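Side-chain contacts in alpha-glucosidase (Pseudoalteromonas sp. K8, PDB 5HQA), which hydrolyses alpha-glucosides as a glycoside hydrolase of family 97, with a calcium ion at its active site and activation by chloride: residues 155-160 with 479-484; 264-269 with 487-492; 461-464 with 469-472. All blocks are in the same frame, centred on the assembly; numbering follows the deposited sequence.

Contact 1: residues 155-160 with 479-484; sequences YVYNTT and AFTRML
Y157 slides its ring past T481, one face toward OG1, where the N-terminal beta-sandwich, of the galactose mutarotase-like clan, meets the catalytic TIM-barrel domain. Just ahead of edge strand 158-161, the tyrosine leaves the backbone at CB pointing at the other domain. CG lies anti to the carbonyl carbon (chi1 -79°), and this aims the ring at residues 481-482. T481 barely reaches the near part of the ring: its methyl CG2 is 4.0 Å from Y157 CD2. Further along, contact tightens, with Y157 CE2 3.5 Å from T481 CB. At CZ the hydroxyl oxygen of T481 stands over the ring face, shifted toward the rim, with OG1 3.1 Å from Y157 CZ. That hydroxyl has its firm polar partner outside the pair, in a hydrogen bond with M477 O. The two side chains run past each other in opposite directions. M477 and L478 of helix 474-478 also touch Y157, so the barrel domain meets this ring with several side chains. At the tip, the phenol oxygen of Y157 ends beside R482, OH 3.7 Å from R482 CB.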
loop_
_atom_site.group_PDB
_atom_site.type_symbol
_atom_site.label_atom_id
_atom_site.label_comp_id
_atom_site.label_asym_id
_atom_site.label_seq_id
_atom_site.Cartn_x
_atom_site.Cartn_y
_atom_site.Cartn_z
ATOM N N TYR A 155 -12.681 -0.413 -2.732
ATOM C CA TYR A 155 -13.835 0.464 -2.576
ATOM C C TYR A 155 -13.388 1.912 -2.704
ATOM O O TYR A 155 -12.249 2.247 -2.374
ATOM C CB TYR A 155 -14.497 0.283 -1.202
ATOM C CG TYR A 155 -15.249 -1.011 -1.071
ATOM C CD1 TYR A 155 -16.579 -1.092 -1.467
ATOM C CD2 TYR A 155 -14.633 -2.156 -0.566
ATOM C CE1 TYR A 155 -17.289 -2.285 -1.356
ATOM C CE2 TYR A 155 -15.331 -3.351 -0.456
ATOM C CZ TYR A 155 -16.663 -3.407 -0.854
ATOM O OH TYR A 155 -17.379 -4.578 -0.751
ATOM N N VAL A 156 -14.290 2.781 -3.155
ATOM C CA VAL A 156 -14.003 4.210 -3.045
ATOM C C VAL A 156 -14.252 4.647 -1.606
ATOM O O VAL A 156 -15.040 4.035 -0.874
ATOM C CB VAL A 156 -14.833 5.040 -4.048
ATOM C CG1 VAL A 156 -14.545 4.589 -5.482
ATOM C CG2 VAL A 156 -16.324 4.956 -3.729
ATOM N N TYR A 157 -13.561 5.704 -1.184
ATOM C CA TYR A 157 -13.629 6.151 0.201
ATOM C C TYR A 157 -14.899 6.947 0.471
ATOM O O TYR A 157 -15.347 7.745 -0.364
ATOM C CB TYR A 157 -12.377 6.975 0.548
ATOM C CG TYR A 157 -11.230 6.034 0.823
ATOM C CD1 TYR A 157 -10.525 5.450 -0.227
ATOM C CD2 TYR A 157 -10.918 5.650 2.127
ATOM C CE1 TYR A 157 -9.514 4.534 0.010
ATOM C CE2 TYR A 157 -9.912 4.734 2.380
ATOM C CZ TYR A 157 -9.209 4.183 1.316
ATOM O OH TYR A 157 -8.216 3.271 1.558
ATOM N N ASN A 158 -15.487 6.704 1.644
ATOM C CA ASN A 158 -16.633 7.459 2.131
ATOM C C ASN A 158 -16.158 8.626 2.981
ATOM O O ASN A 158 -15.196 8.491 3.736
ATOM C CB ASN A 158 -17.541 6.573 2.981
ATOM C CG ASN A 158 -17.984 5.330 2.251
ATOM O OD1 ASN A 158 -17.819 4.211 2.745
ATOM N ND2 ASN A 158 -18.549 5.512 1.071
ATOM N N THR A 159 -16.854 9.759 2.876
ATOM C CA THR A 159 -16.615 10.927 3.721
ATOM C C THR A 159 -17.831 11.073 4.626
ATOM O O THR A 159 -18.914 11.428 4.151
ATOM C CB THR A 159 -16.421 12.192 2.883
ATOM O OG1 THR A 159 -15.363 11.995 1.936
ATOM C CG2 THR A 159 -16.100 13.398 3.788
ATOM N N THR A 160 -17.677 10.754 5.920
ATOM C CA THR A 160 -18.838 10.783 6.813
ATOM C C THR A 160 -18.446 11.293 8.193
ATOM O O THR A 160 -17.250 11.341 8.518
ATOM C CB THR A 160 -19.454 9.389 6.998
ATOM O OG1 THR A 160 -18.609 8.616 7.865
ATOM C CG2 THR A 160 -19.615 8.645 5.674
ATOM N N ALA A 479 -4.069 9.089 -0.942
ATOM C CA ALA A 479 -2.821 9.638 -0.417
ATOM C C ALA A 479 -2.805 9.708 1.104
ATOM O O ALA A 479 -1.726 9.689 1.704
ATOM C CB ALA A 479 -2.570 11.030 -0.999
ATOM N N PHE A 480 -3.970 9.803 1.747
ATOM C CA PHE A 480 -4.033 9.939 3.199
ATOM C C PHE A 480 -4.679 8.730 3.862
ATOM O O PHE A 480 -4.980 8.764 5.065
ATOM C CB PHE A 480 -4.782 11.219 3.586
ATOM C CG PHE A 480 -4.160 12.475 3.036
ATOM C CD1 PHE A 480 -3.136 13.115 3.723
ATOM C CD2 PHE A 480 -4.604 13.018 1.831
ATOM C CE1 PHE A 480 -2.557 14.265 3.220
ATOM C CE2 PHE A 480 -4.033 14.175 1.315
ATOM C CZ PHE A 480 -3.011 14.805 2.012
ATOM N N THR A 481 -4.904 7.665 3.106
ATOM C CA THR A 481 -5.473 6.455 3.667
ATOM C C THR A 481 -4.614 5.273 3.233
ATOM O O THR A 481 -3.626 4.942 3.896
ATOM C CB THR A 481 -6.936 6.304 3.222
ATOM O OG1 THR A 481 -7.011 6.329 1.788
ATOM C CG2 THR A 481 -7.800 7.445 3.782
ATOM N N ARG A 482 -4.968 4.661 2.097
ATOM C CA ARG A 482 -4.226 3.514 1.575
ATOM C C ARG A 482 -2.719 3.772 1.506
ATOM O O ARG A 482 -1.917 2.897 1.855
ATOM C CB ARG A 482 -4.770 3.150 0.190
ATOM C CG ARG A 482 -3.856 2.252 -0.630
ATOM C CD ARG A 482 -3.720 0.845 -0.034
ATOM N NE ARG A 482 -2.844 0.033 -0.880
ATOM C CZ ARG A 482 -1.515 0.112 -0.876
ATOM N NH1 ARG A 482 -0.802 -0.650 -1.699
ATOM N NH2 ARG A 482 -0.898 0.945 -0.043
ATOM N N MET A 483 -2.308 4.965 1.059
ATOM C CA MET A 483 -0.878 5.194 0.861
ATOM C C MET A 483 -0.119 5.332 2.178
ATOM O O MET A 483 1.115 5.237 2.175
ATOM C CB MET A 483 -0.636 6.426 -0.017
ATOM C CG MET A 483 -1.197 6.300 -1.436
ATOM S SD MET A 483 -0.804 4.745 -2.289
ATOM C CE MET A 483 0.970 4.902 -2.490
ATOM N N LEU A 484 -0.813 5.548 3.302
ATOM C CA LEU A 484 -0.130 5.498 4.593
ATOM C C LEU A 484 0.394 4.100 4.909
ATOM O O LEU A 484 1.319 3.961 5.720
ATOM C CB LEU A 484 -1.063 5.968 5.711
ATOM C CG LEU A 484 -1.669 7.371 5.576
ATOM C CD1 LEU A 484 -2.463 7.706 6.837
ATOM C CD2 LEU A 484 -0.599 8.432 5.317
#

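Contact 2: residues 264-269 with 487-492; sequences GKYIGI and PMDFTP
Y266 reaches from strand 264-269 of the TIM barrel to D489 in the long loop after helix 482-485, and the two are joined by one short hydrogen bond. Y266 OH donates a hydrogen bond to D489 OD1 over 2.7 Å. It meets that oxygen on the syn side, 17° out of the carboxylate plane, while OD1 itself lies at the edge of the tyrosine ring, close to the ring plane. The second oxygen of D489, OD2, is also near at 3.1 Å from Y266 OH, but its hydrogen bonds go to H436 NE2 and N434 ND2. With three donors around it, the buried carboxylate is held against rotation and would be expected to stay charged. H436 in turn binds the acarbose unit through ND1, so D489 is a second-shell residue, consistent with a part in orienting this histidine.

The aspartate sits at the centre of an inverse gamma turn, closed by a weak F490 N to M488 O bond of 3.2 Å. Its CG is anti to the backbone N (chi1 -175°), carrying the carboxylate out toward the tyrosine.

Beside this tight polar end, packing between the segments is loose. The nearest approach of T491 is its methyl CG2, 4.2 Å from Y266 OH. Its hydroxyl turns back to its own loop, with T491 OG1 donating to F490 O at 2.8 Å. This looser flank is still buried, and M529 of strand 527-529 touches both Y266 and T491.

Strand 264-269 runs parallel to strands 307-310 and 527-529 on its two sides. I267 and I269 pack on helix 290-303, while across the contact F490 and P492 lean on helix 513-522.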
loop_
_atom_site.group_PDB
_atom_site.type_symbol
_atom_site.label_atom_id
_atom_site.label_comp_id
_atom_site.label_asym_id
_atom_site.label_seq_id
_atom_site.Cartn_x
_atom_site.Cartn_y
_atom_site.Cartn_z
ATOM N N GLY A 264 12.056 0.240 -10.813
ATOM C CA GLY A 264 12.068 0.687 -12.193
ATOM C C GLY A 264 10.663 0.837 -12.737
ATOM O O GLY A 264 9.679 0.681 -12.017
ATOM N N LYS A 265 10.587 1.137 -14.027
ATOM C CA LYS A 265 9.311 1.334 -14.697
ATOM C C LYS A 265 9.044 0.179 -15.647
ATOM O O LYS A 265 9.976 -0.435 -16.174
ATOM C CB LYS A 265 9.296 2.663 -15.450
ATOM C CG LYS A 265 9.270 3.862 -14.504
ATOM C CD LYS A 265 9.562 5.162 -15.237
ATOM C CE LYS A 265 11.007 5.190 -15.725
ATOM N NZ LYS A 265 11.396 6.559 -16.131
ATOM N N TYR A 266 7.764 -0.133 -15.856
ATOM C CA TYR A 266 7.421 -1.250 -16.722
ATOM C C TYR A 266 6.180 -0.922 -17.535
ATOM O O TYR A 266 5.430 0.007 -17.226
ATOM C CB TYR A 266 7.225 -2.554 -15.920
ATOM C CG TYR A 266 6.006 -2.625 -15.028
ATOM C CD1 TYR A 266 5.955 -1.936 -13.818
ATOM C CD2 TYR A 266 4.922 -3.419 -15.374
ATOM C CE1 TYR A 266 4.841 -2.015 -12.989
ATOM C CE2 TYR A 266 3.807 -3.509 -14.552
ATOM C CZ TYR A 266 3.773 -2.803 -13.362
ATOM O OH TYR A 266 2.663 -2.889 -12.555
ATOM N N ILE A 267 5.999 -1.689 -18.610
ATOM C CA ILE A 267 4.781 -1.654 -19.407
ATOM C C ILE A 267 4.204 -3.061 -19.404
ATOM O O ILE A 267 4.772 -3.977 -18.800
ATOM C CB ILE A 267 5.049 -1.172 -20.841
ATOM C CG1 ILE A 267 6.019 -2.129 -21.545
ATOM C CG2 ILE A 267 5.583 0.265 -20.834
ATOM C CD1 ILE A 267 6.408 -1.683 -22.947
ATOM N N GLY A 268 3.079 -3.260 -20.079
ATOM C CA GLY A 268 2.541 -4.597 -20.060
ATOM C C GLY A 268 1.457 -4.865 -21.069
ATOM O O GLY A 268 0.722 -3.957 -21.459
ATOM N N ILE A 269 1.378 -6.115 -21.517
ATOM C CA ILE A 269 0.193 -6.619 -22.196
ATOM C C ILE A 269 -0.831 -6.822 -21.089
ATOM O O ILE A 269 -0.756 -7.789 -20.322
ATOM C CB ILE A 269 0.479 -7.905 -22.972
ATOM C CG1 ILE A 269 1.473 -7.611 -24.095
ATOM C CG2 ILE A 269 -0.807 -8.500 -23.533
ATOM C CD1 ILE A 269 2.035 -8.854 -24.782
ATOM N N PRO A 487 3.753 1.345 -0.386
ATOM C CA PRO A 487 3.652 1.569 -1.842
ATOM C C PRO A 487 2.446 0.882 -2.471
ATOM O O PRO A 487 1.957 -0.144 -1.991
ATOM C CB PRO A 487 4.967 0.990 -2.388
ATOM C CG PRO A 487 5.513 0.109 -1.283
ATOM C CD PRO A 487 5.045 0.746 0.000
ATOM N N MET A 488 1.963 1.462 -3.570
ATOM C CA MET A 488 0.835 0.890 -4.289
ATOM C C MET A 488 1.141 0.820 -5.771
ATOM O O MET A 488 1.624 1.796 -6.354
ATOM C CB MET A 488 -0.444 1.698 -4.082
ATOM C CG MET A 488 -1.612 1.149 -4.906
ATOM S SD MET A 488 -3.087 2.162 -4.772
ATOM C CE MET A 488 -4.235 1.242 -5.816
ATOM N N ASP A 489 0.846 -0.335 -6.372
ATOM C CA ASP A 489 0.882 -0.533 -7.823
ATOM C C ASP A 489 -0.443 -0.031 -8.402
ATOM O O ASP A 489 -1.389 -0.789 -8.620
ATOM C CB ASP A 489 1.115 -2.011 -8.142
ATOM C CG ASP A 489 1.295 -2.289 -9.640
ATOM O OD1 ASP A 489 2.005 -1.508 -10.325
ATOM O OD2 ASP A 489 0.743 -3.317 -10.127
ATOM N N PHE A 490 -0.509 1.286 -8.647
ATOM C CA PHE A 490 -1.732 1.922 -9.145
ATOM C C PHE A 490 -1.904 1.770 -10.656
ATOM O O PHE A 490 -3.034 1.867 -11.158
ATOM C CB PHE A 490 -1.724 3.414 -8.769
ATOM C CG PHE A 490 -2.984 4.148 -9.160
ATOM C CD1 PHE A 490 -4.067 4.198 -8.292
ATOM C CD2 PHE A 490 -3.085 4.780 -10.400
ATOM C CE1 PHE A 490 -5.239 4.860 -8.652
ATOM C CE2 PHE A 490 -4.257 5.442 -10.775
ATOM C CZ PHE A 490 -5.335 5.479 -9.898
ATOM N N THR A 491 -0.812 1.498 -11.376
ATOM C CA THR A 491 -0.647 1.518 -12.834
ATOM C C THR A 491 -1.097 2.867 -13.399
ATOM O O THR A 491 -2.120 2.955 -14.090
ATOM C CB THR A 491 -1.364 0.338 -13.522
ATOM O OG1 THR A 491 -2.781 0.534 -13.558
ATOM C CG2 THR A 491 -1.059 -0.982 -12.806
ATOM N N PRO A 492 -0.337 3.936 -13.157
ATOM C CA PRO A 492 -0.693 5.257 -13.681
ATOM C C PRO A 492 -0.385 5.367 -15.173
ATOM O O PRO A 492 0.117 4.438 -15.806
ATOM C CB PRO A 492 0.195 6.192 -12.863
ATOM C CG PRO A 492 1.409 5.379 -12.603
ATOM C CD PRO A 492 0.903 3.982 -12.362
#

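Contact 3: residues 461-464 with 469-472; sequences EFNA and PNPP. With CA (calcium ion), chain C; AC1 (4,6-dideoxy-4-{[(1S,4R,5S,6S)-4,5,6-trihydroxy-3-(hydroxymethyl)cyclohex-2-en-1-yl]amino}-alpha-D-glucopyranose), chain B.
N463 and N470 bridge a short loop between helix 462-465 and residues 469-472 through a side-chain-to-backbone hydrogen bond. N470 N donates to N463 OD1 over 2.9 Å, approaching almost straight down the C=O bond at 175°, though the bond is bent at the hydrogen, 146°. The two amide groups cross at about a right angle, with their planes 70° apart, and do not pair with each other. A water closes the same corner, giving a firm bond of 2.7 Å to N470 O and a weak one to N463 OD1. Next to it, P469 CA makes a CH...O contact of 3.4 Å with F462 O, and N470 OD1 lies 3.5 Å from F462 CB.

The outer amide atoms are fixed by the preceding residues: N463 ND2 bonds to Q460 OE1, N470 ND2 to G459 O and N470 OD1 to R458 NE. Both asparagine side chains are thus tied to the chain that leads into E461.

E461 points the other way, into the active site. With its chain extended beyond CG, E461 OE2 lies 2.3 Å from the calcium ion, which E154, E437 and E455 also bind. The acarbose unit supplies O3, O2B and the linking nitrogen N4A, the last at a longer 2.7 Å from the calcium. OE1 of E461 approaches that same N4A to 2.7 Å.

F462 touches a further glucose of the ligand and the side chain of E154, and its ring meets that of W465. The short helix 462-465 lies against helix 271-274 through A464, while segment 469-472 leads on to helix 474-478.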
loop_
_atom_site.group_PDB
_atom_site.type_symbol
_atom_site.label_atom_id
_atom_site.label_comp_id
_atom_site.label_asym_id
_atom_site.label_seq_id
_atom_site.Cartn_x
_atom_site.Cartn_y
_atom_site.Cartn_z
ATOM N N GLU A 461 -7.363 0.153 -13.016
ATOM C CA GLU A 461 -8.225 -0.809 -13.704
ATOM C C GLU A 461 -9.701 -0.469 -13.541
ATOM O O GLU A 461 -10.495 -0.708 -14.456
ATOM C CB GLU A 461 -7.955 -2.223 -13.192
ATOM C CG GLU A 461 -8.166 -2.378 -11.685
ATOM C CD GLU A 461 -8.061 -3.819 -11.228
ATOM O OE1 GLU A 461 -8.004 -4.708 -12.104
ATOM O OE2 GLU A 461 -8.046 -4.071 -9.999
ATOM N N PHE A 462 -10.097 0.090 -12.392
ATOM C CA PHE A 462 -11.505 0.447 -12.221
ATOM C C PHE A 462 -11.927 1.585 -13.130
ATOM O O PHE A 462 -13.130 1.821 -13.275
ATOM C CB PHE A 462 -11.806 0.798 -10.763
ATOM C CG PHE A 462 -11.976 -0.407 -9.899
ATOM C CD1 PHE A 462 -10.863 -1.086 -9.408
ATOM C CD2 PHE A 462 -13.240 -0.897 -9.617
ATOM C CE1 PHE A 462 -11.021 -2.234 -8.632
ATOM C CE2 PHE A 462 -13.408 -2.037 -8.840
ATOM C CZ PHE A 462 -12.301 -2.708 -8.349
ATOM N N ASN A 463 -10.975 2.282 -13.749
ATOM C CA ASN A 463 -11.318 3.314 -14.712
ATOM C C ASN A 463 -11.576 2.753 -16.095
ATOM O O ASN A 463 -12.022 3.500 -16.970
ATOM C CB ASN A 463 -10.212 4.361 -14.756
ATOM C CG ASN A 463 -10.098 5.111 -13.456
ATOM O OD1 ASN A 463 -11.086 5.258 -12.733
ATOM N ND2 ASN A 463 -8.899 5.575 -13.135
ATOM N N ALA A 464 -11.324 1.464 -16.310
ATOM C CA ALA A 464 -11.695 0.828 -17.570
ATOM C C ALA A 464 -13.131 0.314 -17.559
ATOM O O ALA A 464 -13.794 0.335 -18.600
ATOM C CB ALA A 464 -10.741 -0.328 -17.887
ATOM N N PRO A 469 -16.379 4.606 -12.686
ATOM C CA PRO A 469 -14.927 4.616 -12.484
ATOM C C PRO A 469 -14.568 5.360 -11.208
ATOM O O PRO A 469 -15.461 5.851 -10.504
ATOM C CB PRO A 469 -14.413 5.339 -13.736
ATOM C CG PRO A 469 -15.518 6.294 -14.063
ATOM C CD PRO A 469 -16.792 5.532 -13.761
ATOM N N ASN A 470 -13.280 5.441 -10.890
ATOM C CA ASN A 470 -12.864 6.179 -9.704
ATOM C C ASN A 470 -13.277 7.644 -9.836
ATOM O O ASN A 470 -13.174 8.225 -10.923
ATOM C CB ASN A 470 -11.347 6.091 -9.500
ATOM C CG ASN A 470 -10.844 4.656 -9.384
ATOM O OD1 ASN A 470 -11.583 3.752 -8.977
ATOM N ND2 ASN A 470 -9.575 4.445 -9.734
ATOM N N PRO A 471 -13.742 8.271 -8.760
ATOM C CA PRO A 471 -14.147 9.680 -8.830
ATOM C C PRO A 471 -12.937 10.597 -8.819
ATOM O O PRO A 471 -11.828 10.182 -8.447
ATOM C CB PRO A 471 -14.991 9.864 -7.556
ATOM C CG PRO A 471 -14.353 8.897 -6.580
ATOM C CD PRO A 471 -13.978 7.688 -7.425
ATOM N N PRO A 472 -13.109 11.852 -9.230
ATOM C CA PRO A 472 -11.991 12.808 -9.174
ATOM C C PRO A 472 -11.268 12.861 -7.836
ATOM O O PRO A 472 -10.044 13.050 -7.819
ATOM C CB PRO A 472 -12.683 14.134 -9.496
ATOM C CG PRO A 472 -13.761 13.716 -10.463
ATOM C CD PRO A 472 -14.274 12.402 -9.949
HETATM CA CA CA C . -7.514 -5.880 -8.667
HETATM C C1 AC1 B . -12.526 -8.267 -10.341
HETATM O O2 AC1 B . -12.408 -7.353 -8.131
HETATM C C2 AC1 B . -11.615 -7.970 -9.158
HETATM C C4A AC1 B . -5.313 -8.099 -13.384
HETATM C C3 AC1 B . -10.452 -7.101 -9.556
HETATM O O3 AC1 B . -9.652 -6.779 -8.405
HETATM C C4 AC1 B . -9.642 -7.789 -10.623
HETATM N N4A AC1 B . -8.315 -7.143 -10.874
HETATM C C5 AC1 B . -10.578 -7.672 -11.817
HETATM O O5 AC1 B . -11.736 -8.576 -11.579
HETATM C C6 AC1 B . -9.963 -8.021 -13.137
HETATM C C1B AC1 B . -7.144 -8.091 -10.896
HETATM C C2B AC1 B . -5.725 -7.236 -11.096
HETATM O O2B AC1 B . -5.721 -6.178 -10.138
HETATM C C3B AC1 B . -5.570 -6.802 -12.424
HETATM O O3B AC1 B . -4.448 -5.903 -12.602
HETATM O O4 AC1 B . -5.287 -7.703 -14.741
HETATM C C5B AC1 B . -6.300 -9.138 -13.206
HETATM C C7B AC1 B . -7.232 -9.124 -11.873
HETATM C C6B AC1 B . -6.036 -10.482 -13.906
HETATM O O6B AC1 B . -5.018 -11.130 -13.210
HETATM O O HOH W 1 -10.820 8.562 -12.283
#

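The three contacts lie within 20 Å of one another, centre to centre, beside the acarbose site. Contact 3 supplies a first-shell calcium ligand, E461. Contact 2 lies nearby without touching contact 3, nearest atoms about 4 Å apart; its D489 side chain is about 9 Å from the ion. Q460 bridges these two, holding N463 with OE1 and T491 O with NE2. Contact 1 is at the domain interface; there R482 probably bonds through NH1 to P487 O of contact 2, 2.8 Å away, and the same NH1 bonds the carbonyl of the calcium ligand E455. V156 CG1 packs 3.7 Å from P471 CD, linking contacts 1 and 3. E154, just before segment 155-160, brings the N-terminal domain to the calcium.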